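Local coordinates for protein peroxinectin A (Dictyostelium discoideum, PDB 6ERC) that uses hydrogen peroxide to oxidise phenolic donors, as well as iodide and thiocyanate, at its haem, as a secreted peroxidase of the animal haem peroxidase family, at residues E353-I358 / E442-G447; L402-V407 / F454-Y459. All coordinates share one frame; numbering follows the deposited sequence.

Interaction 1 (E353-I358 / E442-G447). With CA (calcium ion), chain G.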
ATOM      1  N   GLU A 353     -16.260  -3.023  -4.518  1.00 54.73           N
ATOM      2  CA  GLU A 353     -15.284  -2.003  -4.877  1.00 54.83           C
ATOM      3  C   GLU A 353     -15.352  -1.712  -6.376  1.00 54.96           C
ATOM      4  O   GLU A 353     -16.222  -2.201  -7.101  1.00 55.42           O
ATOM      5  CB  GLU A 353     -13.876  -2.432  -4.465  1.00 52.57           C
ATOM      6  CG  GLU A 353     -13.277  -3.546  -5.313  1.00 52.71           C
ATOM      7  CD  GLU A 353     -11.810  -3.768  -5.020  1.00 52.98           C
ATOM      8  OE1 GLU A 353     -11.284  -3.110  -4.098  1.00 52.29           O
ATOM      9  OE2 GLU A 353     -11.180  -4.592  -5.716  1.00 53.46           O
ATOM     10  N   GLU A 354     -14.410  -0.904  -6.848  1.00 55.90           N
ATOM     11  CA  GLU A 354     -14.325  -0.500  -8.242  1.00 55.75           C
ATOM     12  C   GLU A 354     -13.437  -1.470  -9.022  1.00 55.51           C
ATOM     13  O   GLU A 354     -12.643  -2.219  -8.450  1.00 54.54           O
ATOM     14  CB  GLU A 354     -13.777   0.926  -8.322  1.00 54.69           C
ATOM     15  CG  GLU A 354     -14.140   1.697  -9.572  1.00 57.71           C
ATOM     16  CD  GLU A 354     -15.630   1.802  -9.796  1.00 58.34           C
ATOM     17  OE1 GLU A 354     -16.311   2.397  -8.932  1.00 58.68           O
ATOM     18  OE2 GLU A 354     -16.116   1.287 -10.829  1.00 56.72           O
ATOM     19  N   ASN A 355     -13.582  -1.450 -10.345  1.00 57.74           N
ATOM     20  CA  ASN A 355     -12.822  -2.356 -11.194  1.00 56.92           C
ATOM     21  C   ASN A 355     -11.392  -1.862 -11.371  1.00 55.15           C
ATOM     22  O   ASN A 355     -11.117  -0.660 -11.320  1.00 54.57           O
ATOM     23  CB  ASN A 355     -13.486  -2.494 -12.561  1.00 57.18           C
ATOM     24  CG  ASN A 355     -13.039  -3.736 -13.303  1.00 57.64           C
ATOM     25  OD1 ASN A 355     -13.086  -4.844 -12.770  1.00 59.03           O
ATOM     26  ND2 ASN A 355     -12.598  -3.556 -14.538  1.00 58.71           N
ATOM     27  N   ILE A 356     -10.479  -2.803 -11.586  1.00 56.27           N
ATOM     28  CA  ILE A 356      -9.077  -2.482 -11.823  1.00 57.34           C
ATOM     29  C   ILE A 356      -8.902  -2.300 -13.323  1.00 59.02           C
ATOM     30  O   ILE A 356      -8.907  -3.270 -14.086  1.00 59.87           O
ATOM     31  CB  ILE A 356      -8.140  -3.563 -11.274  1.00 56.88           C
ATOM     32  CG1 ILE A 356      -8.226  -3.598  -9.748  1.00 56.42           C
ATOM     33  CG2 ILE A 356      -6.700  -3.281 -11.697  1.00 55.07           C
ATOM     34  CD1 ILE A 356      -7.805  -4.911  -9.139  1.00 55.15           C
ATOM     35  N   ASP A 357      -8.744  -1.053 -13.740  1.00 58.11           N
ATOM     36  CA  ASP A 357      -8.708  -0.686 -15.143  1.00 57.94           C
ATOM     37  C   ASP A 357      -8.045   0.683 -15.231  1.00 57.87           C
ATOM     38  O   ASP A 357      -7.496   1.185 -14.246  1.00 57.67           O
ATOM     39  CB  ASP A 357     -10.122  -0.714 -15.723  1.00 58.14           C
ATOM     40  CG  ASP A 357     -11.117   0.004 -14.842  1.00 56.41           C
ATOM     41  OD1 ASP A 357     -10.694   0.893 -14.072  1.00 54.47           O
ATOM     42  OD2 ASP A 357     -12.316  -0.326 -14.905  1.00 57.54           O
ATOM     43  N   ILE A 358      -8.091   1.299 -16.412  1.00 60.28           N
ATOM     44  CA  ILE A 358      -7.420   2.582 -16.575  1.00 60.07           C
ATOM     45  C   ILE A 358      -8.111   3.695 -15.798  1.00 58.90           C
ATOM     46  O   ILE A 358      -7.521   4.763 -15.611  1.00 58.85           O
ATOM     47  CB  ILE A 358      -7.325   2.955 -18.066  1.00 58.37           C
ATOM     48  CG1 ILE A 358      -8.719   3.035 -18.695  1.00 59.39           C
ATOM     49  CG2 ILE A 358      -6.451   1.948 -18.799  1.00 58.55           C
ATOM     50  CD1 ILE A 358      -8.732   3.667 -20.069  1.00 60.69           C
ATOM     51  N   GLU A 442      -4.443  -4.024 -19.514  1.00 57.68           N
ATOM     52  CA  GLU A 442      -4.483  -5.426 -19.894  1.00 58.17           C
ATOM     53  C   GLU A 442      -5.755  -6.095 -19.387  1.00 58.74           C
ATOM     54  O   GLU A 442      -6.387  -5.654 -18.422  1.00 58.10           O
ATOM     55  CB  GLU A 442      -3.265  -6.168 -19.344  1.00 57.54           C
ATOM     56  CG  GLU A 442      -1.943  -5.722 -19.944  1.00 58.35           C
ATOM     57  CD  GLU A 442      -0.751  -6.445 -19.351  1.00 56.80           C
ATOM     58  OE1 GLU A 442      -0.939  -7.230 -18.397  1.00 55.05           O
ATOM     59  OE2 GLU A 442       0.375  -6.227 -19.845  1.00 55.71           O
ATOM     60  N   ASP A 443      -6.128  -7.180 -20.059  1.00 60.54           N
ATOM     61  CA  ASP A 443      -7.194  -8.040 -19.566  1.00 60.76           C
ATOM     62  C   ASP A 443      -6.716  -8.801 -18.335  1.00 59.41           C
ATOM     63  O   ASP A 443      -5.549  -9.189 -18.241  1.00 58.49           O
ATOM     64  CB  ASP A 443      -7.632  -9.021 -20.654  1.00 60.56           C
ATOM     65  CG  ASP A 443      -8.014  -8.325 -21.944  1.00 61.92           C
ATOM     66  OD1 ASP A 443      -8.655  -7.256 -21.876  1.00 61.47           O
ATOM     67  OD2 ASP A 443      -7.666  -8.846 -23.024  1.00 62.77           O
ATOM     68  N   HIS A 444      -7.623  -9.010 -17.386  1.00 59.14           N
ATOM     69  CA  HIS A 444      -7.266  -9.708 -16.158  1.00 59.74           C
ATOM     70  C   HIS A 444      -6.961 -11.174 -16.439  1.00 59.39           C
ATOM     71  O   HIS A 444      -7.660 -11.837 -17.210  1.00 59.81           O
ATOM     72  CB  HIS A 444      -8.397  -9.602 -15.136  1.00 59.08           C
ATOM     73  CG  HIS A 444      -8.662  -8.205 -14.670  1.00 59.34           C
ATOM     74  ND1 HIS A 444      -9.777  -7.866 -13.934  1.00 59.28           N
ATOM     75  CD2 HIS A 444      -7.955  -7.061 -14.831  1.00 59.39           C
ATOM     76  CE1 HIS A 444      -9.747  -6.573 -13.664  1.00 59.18           C
ATOM     77  NE2 HIS A 444      -8.652  -6.061 -14.197  1.00 59.24           N
ATOM     78  N   MET A 445      -5.906 -11.681 -15.803  1.00 58.70           N
ATOM     79  CA  MET A 445      -5.579 -13.095 -15.904  1.00 59.18           C
ATOM     80  C   MET A 445      -6.727 -13.939 -15.362  1.00 60.14           C
ATOM     81  O   MET A 445      -7.467 -13.520 -14.468  1.00 60.64           O
ATOM     82  CB  MET A 445      -4.297 -13.400 -15.128  1.00 57.73           C
ATOM     83  CG  MET A 445      -3.042 -12.848 -15.771  1.00 58.28           C
ATOM     84  SD  MET A 445      -2.208 -14.062 -16.815  1.00 60.19           S
ATOM     85  CE  MET A 445      -1.352 -15.037 -15.580  1.00 56.98           C
ATOM     86  N   GLU A 446      -6.870 -15.144 -15.914  1.00 62.12           N
ATOM     87  CA  GLU A 446      -7.938 -16.039 -15.486  1.00 62.99           C
ATOM     88  C   GLU A 446      -7.839 -16.289 -13.987  1.00 61.37           C
ATOM     89  O   GLU A 446      -6.792 -16.710 -13.485  1.00 61.06           O
ATOM     90  CB  GLU A 446      -7.869 -17.357 -16.257  1.00 64.04           C
ATOM     91  CG  GLU A 446      -9.015 -18.314 -15.946  1.00 64.22           C
ATOM     92  CD  GLU A 446      -9.116 -19.462 -16.937  1.00 66.11           C
ATOM     93  OE1 GLU A 446      -8.266 -19.548 -17.851  1.00 66.82           O
ATOM     94  OE2 GLU A 446     -10.054 -20.277 -16.809  1.00 67.27           O
ATOM     95  N   GLY A 447      -8.926 -16.017 -13.273  1.00 60.49           N
ATOM     96  CA  GLY A 447      -8.935 -16.155 -11.834  1.00 60.46           C
ATOM     97  C   GLY A 447      -8.227 -15.051 -11.085  1.00 59.27           C
ATOM     98  O   GLY A 447      -8.099 -15.142  -9.860  1.00 59.42           O
TER
HETATM   99 CA    CA G 605     -10.899   1.695 -11.862  1.00 47.37          CA
HETATM  100  O   HOH W   1     -13.047   1.315 -12.735  1.00 42.87           O
HETATM  101  O   HOH W   2     -12.152   3.447 -10.854  1.00 42.47           O
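His444 gives the one hydrogen bond that crosses to the calcium-binding loop. Its NE2 lies 2.8 Å from Ile356 O. The bond is short but not straight, with an N-H...O angle of 148°. The donor sits in the carbonyl plane, on a lone pair, and the oxygen lies close to the plane of the imidazole. His444 CG is anti to its own carbonyl carbon (chi1 -64°), which carries the ring across to loop 353-358. The close packing gathers round this edge. Ile356 CB stands 3.9 Å from His444 NE2. Asn355 OD1 is 3.9 Å from His444 CE1 and near the ring plane, but it takes its hydrogen bond from Lys65 N. On the other ring nitrogen, His444 ND1 is paired with Glu66 OE2. Two polar partners thus fix the rotation of the ring. With NE2 already a donor, the Glu66 carboxylate at ND1 may favour an imidazolium. A leucine in place of His444 would probably leave Ile356 O and Glu66 without this partner and the two loops without a polar tie. Away from the packed ring edge the contact is looser: His444 itself is partly exposed, and its neighbour Asp443 points away and is exposed. On the far side of loop 353-358 from His444, the calcium ion carries two waters. Asn355 O and Asp357 OD1 each bind it at 2.4 Å. Asn355 ND2 also reaches Asp357 OD2 at 3.3 Å, from above the carboxylate plane. Ser306 and Tyr359 add further ligands. Asn355, Asp357 and Tyr359 therefore bind the metal in alternation, while the carbonyl of Ile356 serves the histidine: a loop calcium site within the mainly helical animal haem peroxidase fold.

Interaction 2 (L402-V407 / F454-Y459); sequences LGLRPV and FYLIIY
Leu456 and Ile457, which pack against Leu402, sit on a helical turn held by the backbone bond from Ile458 N to Phe454 O, 2.9 Å long. No hydrogen bond crosses between the two segments. The contact is made by the aliphatic branches of leucine and isoleucine. Leu402 is shared between two neighbours on the helix. Its CD1 lies 3.9 Å from Ile457 CG1, and the two side chains cross at about a right angle. Its other branch, CD2, meets Leu456 CD2 at 4.1 Å, where the side chains slide past each other in opposite directions. Leu456 CG stands opposite its own backbone N about the CA-CB bond (chi1 -164°). While Leu456 CD2 meets the Leu402 side chain, Leu456 CD1 meets Leu404 CD2 at 4.0 Å. Leu404 and Leu456 reach toward each other tip to tip. The same Leu456 CD1 also lies 3.9 Å from the backbone oxygen Leu402 O, a van der Waals contact. Between Leu402 and Leu404 the chain leaves helix 395-401 through a Schellman motif. Gly403 has positive phi (82°), and a side chain there would press on the carbonyl of Leu402. The turn lets both Leu402 and Leu404 direct their side chains at helix 452-467, while Gly403 itself stays exposed. Further along, the loop folds back on the helix it has left. Arg405 O accepts a bond from Arg399 NE, and Val407 N is bonded to Asn396 OD1. Ile457 is buried and also packs on Ala300 of helix 294-300, whereas Leu402, Leu404 and Leu456 remain partly exposed.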
ATOM      1  N   LEU A 402      10.931  -8.825 -18.493  1.00 55.05           N
ATOM      2  CA  LEU A 402      10.293  -9.796 -17.614  1.00 54.61           C
ATOM      3  C   LEU A 402      10.128 -11.156 -18.274  1.00 56.01           C
ATOM      4  O   LEU A 402       9.530 -12.054 -17.671  1.00 54.95           O
ATOM      5  CB  LEU A 402       8.922  -9.280 -17.159  1.00 54.94           C
ATOM      6  CG  LEU A 402       8.914  -8.020 -16.292  1.00 54.54           C
ATOM      7  CD1 LEU A 402       7.491  -7.519 -16.109  1.00 53.64           C
ATOM      8  CD2 LEU A 402       9.563  -8.282 -14.942  1.00 53.80           C
ATOM      9  N   GLY A 403      10.638 -11.330 -19.489  1.00 57.09           N
ATOM     10  CA  GLY A 403      10.476 -12.581 -20.200  1.00 56.75           C
ATOM     11  C   GLY A 403       9.153 -12.727 -20.910  1.00 56.44           C
ATOM     12  O   GLY A 403       8.766 -13.850 -21.247  1.00 58.26           O
ATOM     13  N   LEU A 404       8.443 -11.632 -21.144  1.00 56.16           N
ATOM     14  CA  LEU A 404       7.169 -11.661 -21.841  1.00 58.44           C
ATOM     15  C   LEU A 404       7.328 -11.147 -23.266  1.00 58.69           C
ATOM     16  O   LEU A 404       8.277 -10.432 -23.595  1.00 58.59           O
ATOM     17  CB  LEU A 404       6.128 -10.825 -21.089  1.00 58.57           C
ATOM     18  CG  LEU A 404       5.826 -11.287 -19.659  1.00 58.16           C
ATOM     19  CD1 LEU A 404       4.932 -10.285 -18.937  1.00 56.23           C
ATOM     20  CD2 LEU A 404       5.186 -12.667 -19.660  1.00 58.00           C
ATOM     21  N   ARG A 405       6.385 -11.532 -24.119  1.00 60.09           N
ATOM     22  CA  ARG A 405       6.411 -11.074 -25.500  1.00 61.73           C
ATOM     23  C   ARG A 405       5.875  -9.645 -25.591  1.00 61.29           C
ATOM     24  O   ARG A 405       4.858  -9.323 -24.972  1.00 61.58           O
ATOM     25  CB  ARG A 405       5.575 -11.994 -26.390  1.00 63.15           C
ATOM     26  CG  ARG A 405       6.279 -13.279 -26.799  1.00 64.52           C
ATOM     27  CD  ARG A 405       5.457 -14.060 -27.814  1.00 65.17           C
ATOM     28  NE  ARG A 405       6.283 -14.957 -28.619  1.00 66.81           N
ATOM     29  CZ  ARG A 405       7.023 -14.572 -29.656  1.00 68.13           C
ATOM     30  NH1 ARG A 405       7.055 -13.295 -30.021  1.00 67.47           N
ATOM     31  NH2 ARG A 405       7.738 -15.464 -30.331  1.00 69.86           N
ATOM     32  N   PRO A 406       6.529  -8.769 -26.352  1.00 63.10           N
ATOM     33  CA  PRO A 406       6.015  -7.402 -26.494  1.00 61.27           C
ATOM     34  C   PRO A 406       4.800  -7.359 -27.406  1.00 60.31           C
ATOM     35  O   PRO A 406       4.630  -8.197 -28.293  1.00 60.98           O
ATOM     36  CB  PRO A 406       7.198  -6.644 -27.104  1.00 61.03           C
ATOM     37  CG  PRO A 406       7.930  -7.680 -27.881  1.00 61.11           C
ATOM     38  CD  PRO A 406       7.768  -8.971 -27.126  1.00 61.62           C
ATOM     39  N   VAL A 407       3.944  -6.369 -27.171  1.00 59.57           N
ATOM     40  CA  VAL A 407       2.756  -6.190 -27.996  1.00 60.63           C
ATOM     41  C   VAL A 407       3.158  -5.575 -29.328  1.00 61.72           C
ATOM     42  O   VAL A 407       4.162  -4.862 -29.435  1.00 61.22           O
ATOM     43  CB  VAL A 407       1.702  -5.322 -27.280  1.00 60.49           C
ATOM     44  CG1 VAL A 407       1.240  -5.991 -25.993  1.00 59.56           C
ATOM     45  CG2 VAL A 407       2.241  -3.922 -27.008  1.00 58.89           C
ATOM     46  N   PHE A 454       1.222  -7.066 -14.460  1.00 52.30           N
ATOM     47  CA  PHE A 454       1.145  -6.820 -13.024  1.00 53.28           C
ATOM     48  C   PHE A 454       1.127  -8.130 -12.243  1.00 52.67           C
ATOM     49  O   PHE A 454       1.723  -8.229 -11.165  1.00 51.64           O
ATOM     50  CB  PHE A 454      -0.095  -5.980 -12.705  1.00 53.54           C
ATOM     51  CG  PHE A 454       0.038  -4.518 -13.059  1.00 52.50           C
ATOM     52  CD1 PHE A 454       1.158  -4.035 -13.718  1.00 52.77           C
ATOM     53  CD2 PHE A 454      -0.961  -3.624 -12.711  1.00 52.42           C
ATOM     54  CE1 PHE A 454       1.272  -2.691 -14.026  1.00 52.99           C
ATOM     55  CE2 PHE A 454      -0.851  -2.281 -13.019  1.00 53.00           C
ATOM     56  CZ  PHE A 454       0.267  -1.816 -13.677  1.00 53.34           C
ATOM     57  N   TYR A 455       0.451  -9.150 -12.775  1.00 53.15           N
ATOM     58  CA  TYR A 455       0.441 -10.460 -12.134  1.00 52.89           C
ATOM     59  C   TYR A 455       1.860 -10.963 -11.895  1.00 53.61           C
ATOM     60  O   TYR A 455       2.196 -11.424 -10.797  1.00 51.81           O
ATOM     61  CB  TYR A 455      -0.340 -11.444 -13.006  1.00 54.51           C
ATOM     62  CG  TYR A 455      -0.475 -12.840 -12.446  1.00 53.85           C
ATOM     63  CD1 TYR A 455       0.565 -13.754 -12.542  1.00 53.61           C
ATOM     64  CD2 TYR A 455      -1.657 -13.253 -11.851  1.00 55.02           C
ATOM     65  CE1 TYR A 455       0.437 -15.033 -12.044  1.00 54.80           C
ATOM     66  CE2 TYR A 455      -1.793 -14.530 -11.350  1.00 55.18           C
ATOM     67  CZ  TYR A 455      -0.745 -15.417 -11.449  1.00 55.78           C
ATOM     68  OH  TYR A 455      -0.880 -16.694 -10.952  1.00 56.35           O
ATOM     69  N   LEU A 456       2.710 -10.878 -12.920  1.00 54.34           N
ATOM     70  CA  LEU A 456       4.061 -11.417 -12.812  1.00 53.93           C
ATOM     71  C   LEU A 456       4.885 -10.647 -11.786  1.00 53.67           C
ATOM     72  O   LEU A 456       5.635 -11.249 -11.010  1.00 54.38           O
ATOM     73  CB  LEU A 456       4.739 -11.392 -14.181  1.00 54.36           C
ATOM     74  CG  LEU A 456       5.991 -12.255 -14.354  1.00 54.53           C
ATOM     75  CD1 LEU A 456       6.141 -12.667 -15.810  1.00 55.60           C
ATOM     76  CD2 LEU A 456       7.244 -11.531 -13.881  1.00 53.90           C
ATOM     77  N   ILE A 457       4.759  -9.318 -11.763  1.00 51.48           N
ATOM     78  CA  ILE A 457       5.544  -8.518 -10.827  1.00 50.39           C
ATOM     79  C   ILE A 457       5.098  -8.785  -9.394  1.00 51.32           C
ATOM     80  O   ILE A 457       5.927  -8.895  -8.481  1.00 49.16           O
ATOM     81  CB  ILE A 457       5.436  -7.025 -11.189  1.00 50.94           C
ATOM     82  CG1 ILE A 457       5.972  -6.778 -12.603  1.00 53.49           C
ATOM     83  CG2 ILE A 457       6.208  -6.169 -10.186  1.00 50.08           C
ATOM     84  CD1 ILE A 457       5.563  -5.449 -13.194  1.00 51.66           C
ATOM     85  N   ILE A 458       3.788  -8.894  -9.170  1.00 50.94           N
ATOM     86  CA  ILE A 458       3.284  -9.137  -7.823  1.00 50.70           C
ATOM     87  C   ILE A 458       3.655 -10.543  -7.365  1.00 51.59           C
ATOM     88  O   ILE A 458       4.127 -10.745  -6.240  1.00 49.68           O
ATOM     89  CB  ILE A 458       1.764  -8.907  -7.772  1.00 50.07           C
ATOM     90  CG1 ILE A 458       1.447  -7.435  -8.045  1.00 50.12           C
ATOM     91  CG2 ILE A 458       1.207  -9.315  -6.413  1.00 50.92           C
ATOM     92  CD1 ILE A 458      -0.016  -7.161  -8.323  1.00 50.71           C
ATOM     93  N   TYR A 459       3.442 -11.537  -8.230  1.00 51.70           N
ATOM     94  CA  TYR A 459       3.819 -12.902  -7.885  1.00 51.59           C
ATOM     95  C   TYR A 459       5.290 -12.979  -7.504  1.00 51.06           C
ATOM     96  O   TYR A 459       5.656 -13.652  -6.533  1.00 52.76           O
ATOM     97  CB  TYR A 459       3.523 -13.838  -9.058  1.00 52.78           C
ATOM     98  CG  TYR A 459       3.841 -15.292  -8.783  1.00 52.07           C
ATOM     99  CD1 TYR A 459       5.141 -15.772  -8.881  1.00 51.91           C
ATOM    100  CD2 TYR A 459       2.839 -16.186  -8.437  1.00 52.78           C
ATOM    101  CE1 TYR A 459       5.435 -17.097  -8.632  1.00 53.15           C
ATOM    102  CE2 TYR A 459       3.124 -17.516  -8.188  1.00 53.20           C
ATOM    103  CZ  TYR A 459       4.423 -17.966  -8.287  1.00 53.51           C
ATOM    104  OH  TYR A 459       4.712 -19.290  -8.039  1.00 54.43           O
TER

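Both contacts involve the chain around helix 452-467. Interaction 1 uses the loop leading into it, and interaction 2 uses the helix itself. Their centres are about 15 Å apart, and they touch where Met445 CE packs on Tyr455 CD1 at 3.8 Å. Interaction 1 is the more buried and includes two of the calcium ligands, with the Ile356 side chain about 7 Å from the haem. It joins two loops through a polar bond. Interaction 2 is only partly buried but covers more area, 182 against 115 Å². It sets a helix-ending loop on a helix by aliphatic packing alone. Neither contact includes a residue of the predicted catalytic centre.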